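Local structure of halogenase PltM (Pseudomonas fluorescens, 6BZN) at residues G63-L77 against F350-L362. The protein is a flavin-dependent halogenase that chlorinates, brominates or iodinates phenolic substrates, probably using reduced FAD as its cofactor. Residues are numbered along the deposited sequence; the frame is centred on the assembly and turned at random.
Sequences GEAATPESGFLLRLL and FSRGLITTFESIL. With GOL (glycerol), chain H.
L73 and F358 pack into each other as knobs into holes where segments 68-77 and 352-362 of helices 68-81 and 352-374 run side by side in the FAD-binding core, the segment axes 8.6 Å apart at closest and crossing at 22°. L73 drops among I355, F358, E359 and L362; its CD1 lies 3.4 Å from I355 O, while CD2 turns to the CD2 methyl of L362. In return, the F358 ring enters between S70, L73, L74 and L77. L74 lays CD2 over the middle of one face, a CH-pi contact 3.8 Å from the ring centroid, and L354 O sits above the opposite face, toward the rim. Further along, L77 puts CD2 against I361 CG2 and L362 CD1.

At the N-terminal end the contact turns polar. R352, its chain folded back at chi2 and chi3, brings NH1 to within 3.0 Å of E69 OE2 in a salt bridge, the carboxylate and guanidinium planes 82° apart; I355 CD1 covers one guanidinium face. E69 OE2 also bonds S424 of helix 410-441 and, through water 2, R352 NH2. A leucine at E69 would probably leave the guanidinium without its carboxylate partner in this contact and break the link to S424.

T67 and S70 form a capping box that starts helix 68-81. A65, S351 and L354 belong to the FAD site seen in this protein, though here a glycerol bonds A65 N and S351 OG. With OG swung anti to the backbone N (chi1 -155°), S351 donates in the carbonyl plane to a lone pair of A65 O, OG to O 2.6 Å.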
ATOM      1  N   GLY A  63       3.943  -6.168   1.821  1.00 14.92           N
ATOM      2  CA  GLY A  63       2.860  -5.424   1.176  1.00 14.29           C
ATOM      3  C   GLY A  63       1.605  -6.239   1.390  1.00 13.58           C
ATOM      4  O   GLY A  63       1.015  -6.762   0.457  1.00 13.71           O
ATOM      5  N   GLU A  64       1.212  -6.349   2.656  1.00 13.10           N
ATOM      6  CA  GLU A  64       0.269  -7.375   3.090  1.00 12.86           C
ATOM      7  C   GLU A  64      -1.066  -6.845   3.596  1.00 12.60           C
ATOM      8  O   GLU A  64      -2.060  -7.576   3.572  1.00 12.46           O
ATOM      9  CB  GLU A  64       0.927  -8.231   4.169  1.00 12.91           C
ATOM     10  CG  GLU A  64       2.191  -8.947   3.664  1.00 13.39           C
ATOM     11  CD  GLU A  64       3.201  -9.296   4.738  1.00 13.37           C
ATOM     12  OE1 GLU A  64       3.553  -8.414   5.554  1.00 13.43           O
ATOM     13  OE2 GLU A  64       3.691 -10.451   4.720  1.00 12.90           O
ATOM     14  N   ALA A  65      -1.109  -5.601   4.052  1.00 12.43           N
ATOM     15  CA  ALA A  65      -2.321  -5.094   4.692  1.00 12.51           C
ATOM     16  C   ALA A  65      -3.222  -4.481   3.651  1.00 12.61           C
ATOM     17  O   ALA A  65      -2.922  -3.415   3.101  1.00 12.64           O
ATOM     18  CB  ALA A  65      -1.970  -4.070   5.764  1.00 12.36           C
ATOM     19  N   ALA A  66      -4.325  -5.158   3.351  1.00 12.84           N
ATOM     20  CA  ALA A  66      -5.326  -4.591   2.470  1.00 12.62           C
ATOM     21  C   ALA A  66      -6.011  -3.431   3.188  1.00 12.99           C
ATOM     22  O   ALA A  66      -5.928  -3.307   4.413  1.00 13.75           O
ATOM     23  CB  ALA A  66      -6.342  -5.639   2.043  1.00 12.92           C
ATOM     24  N   THR A  67      -6.666  -2.582   2.408  1.00 12.87           N
ATOM     25  CA  THR A  67      -7.396  -1.419   2.925  1.00 13.04           C
ATOM     26  C   THR A  67      -8.776  -1.366   2.274  1.00 13.58           C
ATOM     27  O   THR A  67      -9.023  -2.054   1.285  1.00 13.06           O
ATOM     28  CB  THR A  67      -6.676  -0.120   2.571  1.00 13.32           C
ATOM     29  OG1 THR A  67      -6.286  -0.161   1.189  1.00 13.18           O
ATOM     30  CG2 THR A  67      -5.459   0.071   3.443  1.00 13.55           C
ATOM     31  N   PRO A  68      -9.682  -0.535   2.816  1.00 13.39           N
ATOM     32  CA  PRO A  68     -10.947  -0.352   2.091  1.00 13.46           C
ATOM     33  C   PRO A  68     -10.731   0.075   0.650  1.00 12.58           C
ATOM     34  O   PRO A  68     -11.384  -0.450  -0.236  1.00 12.56           O
ATOM     35  CB  PRO A  68     -11.683   0.721   2.906  1.00 13.85           C
ATOM     36  CG  PRO A  68     -11.056   0.690   4.241  1.00 14.20           C
ATOM     37  CD  PRO A  68      -9.653   0.191   4.098  1.00 14.03           C
ATOM     38  N   GLU A  69      -9.813   1.010   0.422  1.00 12.69           N
ATOM     39  CA  GLU A  69      -9.533   1.492  -0.921  1.00 12.93           C
ATOM     40  C   GLU A  69      -9.006   0.385  -1.826  1.00 13.05           C
ATOM     41  O   GLU A  69      -9.463   0.243  -2.956  1.00 12.31           O
ATOM     42  CB  GLU A  69      -8.525   2.640  -0.912  1.00 13.45           C
ATOM     43  CG  GLU A  69      -8.997   3.874  -0.143  1.00 14.24           C
ATOM     44  CD  GLU A  69      -8.518   3.926   1.297  1.00 15.04           C
ATOM     45  OE1 GLU A  69      -8.389   2.858   1.947  1.00 15.97           O
ATOM     46  OE2 GLU A  69      -8.259   5.049   1.798  1.00 16.02           O
ATOM     47  N   SER A  70      -8.044  -0.394  -1.326  1.00 12.80           N
ATOM     48  CA  SER A  70      -7.455  -1.435  -2.168  1.00 12.92           C
ATOM     49  C   SER A  70      -8.522  -2.470  -2.549  1.00 13.12           C
ATOM     50  O   SER A  70      -8.526  -2.961  -3.672  1.00 13.09           O
ATOM     51  CB  SER A  70      -6.222  -2.075  -1.519  1.00 12.86           C
ATOM     52  OG  SER A  70      -6.544  -2.927  -0.426  1.00 12.90           O
ATOM     53  N   GLY A  71      -9.441  -2.771  -1.627  1.00 13.19           N
ATOM     54  CA  GLY A  71     -10.517  -3.719  -1.904  1.00 13.20           C
ATOM     55  C   GLY A  71     -11.475  -3.203  -2.970  1.00 13.52           C
ATOM     56  O   GLY A  71     -11.845  -3.937  -3.874  1.00 15.06           O
ATOM     57  N   PHE A  72     -11.863  -1.933  -2.873  1.00 13.88           N
ATOM     58  CA  PHE A  72     -12.710  -1.317  -3.894  1.00 13.75           C
ATOM     59  C   PHE A  72     -12.023  -1.273  -5.245  1.00 13.22           C
ATOM     60  O   PHE A  72     -12.669  -1.516  -6.246  1.00 12.63           O
ATOM     61  CB  PHE A  72     -13.168   0.092  -3.499  1.00 14.21           C
ATOM     62  CG  PHE A  72     -14.249   0.103  -2.442  1.00 15.27           C
ATOM     63  CD1 PHE A  72     -15.467  -0.542  -2.665  1.00 16.34           C
ATOM     64  CD2 PHE A  72     -14.065   0.788  -1.246  1.00 15.81           C
ATOM     65  CE1 PHE A  72     -16.457  -0.540  -1.685  1.00 16.65           C
ATOM     66  CE2 PHE A  72     -15.052   0.797  -0.270  1.00 16.06           C
ATOM     67  CZ  PHE A  72     -16.244   0.130  -0.491  1.00 16.52           C
ATOM     68  N   LEU A  73     -10.713  -0.997  -5.254  1.00 12.54           N
ATOM     69  CA  LEU A  73      -9.947  -0.960  -6.489  1.00 12.56           C
ATOM     70  C   LEU A  73      -9.859  -2.327  -7.144  1.00 12.34           C
ATOM     71  O   LEU A  73      -9.972  -2.430  -8.362  1.00 12.83           O
ATOM     72  CB  LEU A  73      -8.548  -0.363  -6.259  1.00 12.28           C
ATOM     73  CG  LEU A  73      -8.624   1.118  -5.904  1.00 12.73           C
ATOM     74  CD1 LEU A  73      -7.319   1.571  -5.273  1.00 12.61           C
ATOM     75  CD2 LEU A  73      -9.011   1.969  -7.115  1.00 12.77           C
ATOM     76  N   LEU A  74      -9.678  -3.378  -6.360  1.00 12.67           N
ATOM     77  CA  LEU A  74      -9.675  -4.729  -6.947  1.00 13.20           C
ATOM     78  C   LEU A  74     -11.040  -5.053  -7.544  1.00 13.47           C
ATOM     79  O   LEU A  74     -11.126  -5.611  -8.640  1.00 12.85           O
ATOM     80  CB  LEU A  74      -9.280  -5.800  -5.936  1.00 13.30           C
ATOM     81  CG  LEU A  74      -7.792  -5.846  -5.580  1.00 13.80           C
ATOM     82  CD1 LEU A  74      -7.591  -6.689  -4.326  1.00 14.03           C
ATOM     83  CD2 LEU A  74      -6.945  -6.378  -6.727  1.00 14.09           C
ATOM     84  N   ARG A  75     -12.101  -4.692  -6.836  1.00 13.71           N
ATOM     85  CA  ARG A  75     -13.460  -4.915  -7.343  1.00 15.25           C
ATOM     86  C   ARG A  75     -13.722  -4.089  -8.610  1.00 14.58           C
ATOM     87  O   ARG A  75     -14.370  -4.577  -9.541  1.00 14.05           O
ATOM     88  CB  ARG A  75     -14.514  -4.622  -6.261  1.00 17.02           C
ATOM     89  CG  ARG A  75     -14.577  -5.677  -5.155  1.00 19.10           C
ATOM     90  CD  ARG A  75     -15.420  -5.219  -3.955  1.00 21.42           C
ATOM     91  NE  ARG A  75     -16.860  -5.253  -4.219  1.00 24.88           N
ATOM     92  CZ  ARG A  75     -17.811  -4.608  -3.518  1.00 27.43           C
ATOM     93  NH1 ARG A  75     -17.521  -3.850  -2.460  1.00 28.96           N
ATOM     94  NH2 ARG A  75     -19.080  -4.725  -3.895  1.00 29.18           N
ATOM     95  N   LEU A  76     -13.211  -2.853  -8.650  1.00 13.62           N
ATOM     96  CA  LEU A  76     -13.323  -2.021  -9.849  1.00 13.55           C
ATOM     97  C   LEU A  76     -12.580  -2.649 -11.046  1.00 14.14           C
ATOM     98  O   LEU A  76     -13.117  -2.706 -12.159  1.00 13.68           O
ATOM     99  CB  LEU A  76     -12.818  -0.607  -9.593  1.00 13.26           C
ATOM    100  CG  LEU A  76     -13.775   0.290  -8.792  1.00 13.30           C
ATOM    101  CD1 LEU A  76     -13.050   1.513  -8.252  1.00 13.36           C
ATOM    102  CD2 LEU A  76     -14.966   0.706  -9.658  1.00 13.53           C
ATOM    103  N   LEU A  77     -11.359  -3.125 -10.812  1.00 14.02           N
ATOM    104  CA  LEU A  77     -10.607  -3.825 -11.847  1.00 14.78           C
ATOM    105  C   LEU A  77     -11.366  -5.035 -12.380  1.00 14.91           C
ATOM    106  O   LEU A  77     -11.472  -5.229 -13.602  1.00 15.24           O
ATOM    107  CB  LEU A  77      -9.237  -4.268 -11.316  1.00 15.02           C
ATOM    108  CG  LEU A  77      -8.194  -3.161 -11.287  1.00 14.83           C
ATOM    109  CD1 LEU A  77      -7.056  -3.521 -10.326  1.00 15.30           C
ATOM    110  CD2 LEU A  77      -7.663  -2.896 -12.693  1.00 15.32           C
ATOM    111  N   PHE A 350       0.305   2.751   6.802  1.00 11.58           N
ATOM    112  CA  PHE A 350      -1.003   2.983   6.159  1.00 11.70           C
ATOM    113  C   PHE A 350      -1.215   2.235   4.857  1.00 11.49           C
ATOM    114  O   PHE A 350      -2.275   2.382   4.245  1.00 10.88           O
ATOM    115  CB  PHE A 350      -1.338   4.472   5.959  1.00 12.45           C
ATOM    116  CG  PHE A 350      -1.437   5.249   7.231  1.00 12.73           C
ATOM    117  CD1 PHE A 350      -2.379   4.900   8.185  1.00 13.41           C
ATOM    118  CD2 PHE A 350      -0.622   6.331   7.467  1.00 13.20           C
ATOM    119  CE1 PHE A 350      -2.504   5.604   9.367  1.00 13.69           C
ATOM    120  CE2 PHE A 350      -0.739   7.046   8.647  1.00 14.03           C
ATOM    121  CZ  PHE A 350      -1.680   6.684   9.598  1.00 13.97           C
ATOM    122  N   SER A 351      -0.229   1.443   4.423  1.00 11.23           N
ATOM    123  CA  SER A 351      -0.386   0.541   3.303  1.00 12.08           C
ATOM    124  C   SER A 351      -0.926   1.242   2.035  1.00 11.99           C
ATOM    125  O   SER A 351      -1.802   0.744   1.340  1.00 12.29           O
ATOM    126  CB  SER A 351      -1.228  -0.672   3.749  1.00 12.16           C
ATOM    127  OG  SER A 351      -0.939  -1.778   2.929  1.00 13.10           O
ATOM    128  N   ARG A 352      -0.365   2.412   1.734  1.00 12.13           N
ATOM    129  CA  ARG A 352      -0.787   3.185   0.570  1.00 12.66           C
ATOM    130  C   ARG A 352      -0.246   2.625  -0.760  1.00 12.87           C
ATOM    131  O   ARG A 352      -0.841   2.868  -1.807  1.00 12.47           O
ATOM    132  CB  ARG A 352      -0.382   4.664   0.710  1.00 12.76           C
ATOM    133  CG  ARG A 352      -0.910   5.357   1.965  1.00 13.24           C
ATOM    134  CD  ARG A 352      -2.420   5.230   2.161  1.00 13.27           C
ATOM    135  NE  ARG A 352      -3.166   5.836   1.058  1.00 13.71           N
ATOM    136  CZ  ARG A 352      -4.489   5.972   1.004  1.00 14.17           C
ATOM    137  NH1 ARG A 352      -5.273   5.540   2.002  1.00 14.26           N
ATOM    138  NH2 ARG A 352      -5.034   6.549  -0.068  1.00 15.07           N
ATOM    139  N   GLY A 353       0.845   1.865  -0.708  1.00 13.23           N
ATOM    140  CA  GLY A 353       1.458   1.293  -1.920  1.00 13.26           C
ATOM    141  C   GLY A 353       0.509   0.463  -2.769  1.00 13.55           C
ATOM    142  O   GLY A 353       0.392   0.683  -3.975  1.00 12.35           O
ATOM    143  N   LEU A 354      -0.190  -0.481  -2.142  1.00 13.83           N
ATOM    144  CA  LEU A 354      -1.163  -1.301  -2.858  1.00 14.54           C
ATOM    145  C   LEU A 354      -2.277  -0.474  -3.486  1.00 13.46           C
ATOM    146  O   LEU A 354      -2.738  -0.770  -4.594  1.00 13.43           O
ATOM    147  CB  LEU A 354      -1.795  -2.349  -1.932  1.00 15.71           C
ATOM    148  CG  LEU A 354      -0.907  -3.545  -1.618  1.00 17.12           C
ATOM    149  CD1 LEU A 354      -1.527  -4.320  -0.460  1.00 18.53           C
ATOM    150  CD2 LEU A 354      -0.705  -4.433  -2.835  1.00 17.05           C
ATOM    151  N   ILE A 355      -2.699   0.565  -2.771  1.00 12.50           N
ATOM    152  CA  ILE A 355      -3.757   1.424  -3.254  1.00 12.25           C
ATOM    153  C   ILE A 355      -3.302   2.119  -4.533  1.00 12.12           C
ATOM    154  O   ILE A 355      -3.996   2.063  -5.555  1.00 12.07           O
ATOM    155  CB  ILE A 355      -4.156   2.487  -2.206  1.00 12.11           C
ATOM    156  CG1 ILE A 355      -4.709   1.806  -0.948  1.00 12.10           C
ATOM    157  CG2 ILE A 355      -5.151   3.450  -2.817  1.00 12.24           C
ATOM    158  CD1 ILE A 355      -4.988   2.740   0.220  1.00 12.10           C
ATOM    159  N   THR A 356      -2.135   2.767  -4.465  1.00 11.70           N
ATOM    160  CA  THR A 356      -1.617   3.506  -5.609  1.00 11.82           C
ATOM    161  C   THR A 356      -1.428   2.563  -6.800  1.00 12.06           C
ATOM    162  O   THR A 356      -1.798   2.911  -7.932  1.00 12.28           O
ATOM    163  CB  THR A 356      -0.294   4.206  -5.268  1.00 11.78           C
ATOM    164  OG1 THR A 356      -0.458   4.981  -4.071  1.00 12.22           O
ATOM    165  CG2 THR A 356       0.147   5.105  -6.385  1.00 11.82           C
ATOM    166  N   THR A 357      -0.882   1.373  -6.532  1.00 11.85           N
ATOM    167  CA  THR A 357      -0.705   0.337  -7.559  1.00 12.38           C
ATOM    168  C   THR A 357      -1.996  -0.028  -8.306  1.00 12.22           C
ATOM    169  O   THR A 357      -2.032   0.004  -9.541  1.00 11.63           O
ATOM    170  CB  THR A 357      -0.069  -0.925  -6.959  1.00 12.85           C
ATOM    171  OG1 THR A 357       1.243  -0.605  -6.489  1.00 13.35           O
ATOM    172  CG2 THR A 357       0.040  -2.064  -7.993  1.00 12.84           C
ATOM    173  N   PHE A 358      -3.046  -0.401  -7.579  1.00 11.98           N
ATOM    174  CA  PHE A 358      -4.252  -0.877  -8.242  1.00 12.27           C
ATOM    175  C   PHE A 358      -4.943   0.257  -8.979  1.00 12.03           C
ATOM    176  O   PHE A 358      -5.503   0.045 -10.059  1.00 12.52           O
ATOM    177  CB  PHE A 358      -5.222  -1.558  -7.260  1.00 12.57           C
ATOM    178  CG  PHE A 358      -4.650  -2.778  -6.566  1.00 13.07           C
ATOM    179  CD1 PHE A 358      -3.723  -3.604  -7.187  1.00 13.77           C
ATOM    180  CD2 PHE A 358      -5.077  -3.118  -5.294  1.00 13.69           C
ATOM    181  CE1 PHE A 358      -3.215  -4.717  -6.534  1.00 14.40           C
ATOM    182  CE2 PHE A 358      -4.567  -4.235  -4.634  1.00 14.01           C
ATOM    183  CZ  PHE A 358      -3.626  -5.025  -5.251  1.00 14.25           C
ATOM    184  N   GLU A 359      -4.909   1.458  -8.410  1.00 12.29           N
ATOM    185  CA  GLU A 359      -5.523   2.612  -9.086  1.00 12.70           C
ATOM    186  C   GLU A 359      -4.760   2.933 -10.362  1.00 12.35           C
ATOM    187  O   GLU A 359      -5.374   3.217 -11.394  1.00 12.48           O
ATOM    188  CB  GLU A 359      -5.614   3.845  -8.191  1.00 13.64           C
ATOM    189  CG  GLU A 359      -6.382   4.959  -8.903  1.00 14.88           C
ATOM    190  CD  GLU A 359      -6.661   6.177  -8.057  1.00 16.84           C
ATOM    191  OE1 GLU A 359      -6.660   6.060  -6.814  1.00 18.22           O
ATOM    192  OE2 GLU A 359      -6.892   7.257  -8.663  1.00 17.82           O
ATOM    193  N   SER A 360      -3.436   2.842 -10.313  1.00 11.96           N
ATOM    194  CA  SER A 360      -2.626   3.148 -11.501  1.00 12.38           C
ATOM    195  C   SER A 360      -2.911   2.164 -12.635  1.00 12.01           C
ATOM    196  O   SER A 360      -2.998   2.552 -13.811  1.00 12.02           O
ATOM    197  CB  SER A 360      -1.123   3.183 -11.155  1.00 12.17           C
ATOM    198  OG  SER A 360      -0.392   3.685 -12.258  1.00 12.70           O
ATOM    199  N   ILE A 361      -3.089   0.889 -12.296  1.00 12.26           N
ATOM    200  CA  ILE A 361      -3.429  -0.122 -13.314  1.00 12.30           C
ATOM    201  C   ILE A 361      -4.776   0.220 -13.953  1.00 12.92           C
ATOM    202  O   ILE A 361      -4.943   0.173 -15.175  1.00 12.28           O
ATOM    203  CB  ILE A 361      -3.439  -1.550 -12.739  1.00 12.48           C
ATOM    204  CG1 ILE A 361      -2.034  -1.928 -12.261  1.00 12.72           C
ATOM    205  CG2 ILE A 361      -3.939  -2.569 -13.766  1.00 12.53           C
ATOM    206  CD1 ILE A 361      -2.013  -3.140 -11.345  1.00 13.13           C
ATOM    207  N   LEU A 362      -5.723   0.585 -13.097  1.00 12.96           N
ATOM    208  CA  LEU A 362      -7.066   0.926 -13.511  1.00 13.98           C
ATOM    209  C   LEU A 362      -7.103   2.137 -14.446  1.00 13.60           C
ATOM    210  O   LEU A 362      -7.881   2.166 -15.407  1.00 14.14           O
ATOM    211  CB  LEU A 362      -7.889   1.166 -12.255  1.00 14.80           C
ATOM    212  CG  LEU A 362      -9.399   1.239 -12.267  1.00 16.29           C
ATOM    213  CD1 LEU A 362     -10.050   0.081 -13.002  1.00 16.40           C
ATOM    214  CD2 LEU A 362      -9.829   1.294 -10.804  1.00 16.57           C
TER
HETATM  215  C1  GOL H 604       3.143  -4.761   5.554  1.00 18.34           C
HETATM  216  O1  GOL H 604       3.284  -5.782   4.551  1.00 16.27           O
HETATM  217  C2  GOL H 604       2.353  -3.509   5.132  1.00 18.24           C
HETATM  218  O2  GOL H 604       1.189  -3.760   4.290  1.00 17.87           O
HETATM  219  C3  GOL H 604       1.990  -2.765   6.432  1.00 18.22           C
HETATM  220  O3  GOL H 604       1.128  -1.647   6.217  1.00 17.58           O
HETATM  221  O   HOH W   1      -3.743  -1.267   1.022  1.00 12.64           O
HETATM  222  O   HOH W   2      -7.767   7.203  -0.018  1.00 15.73           O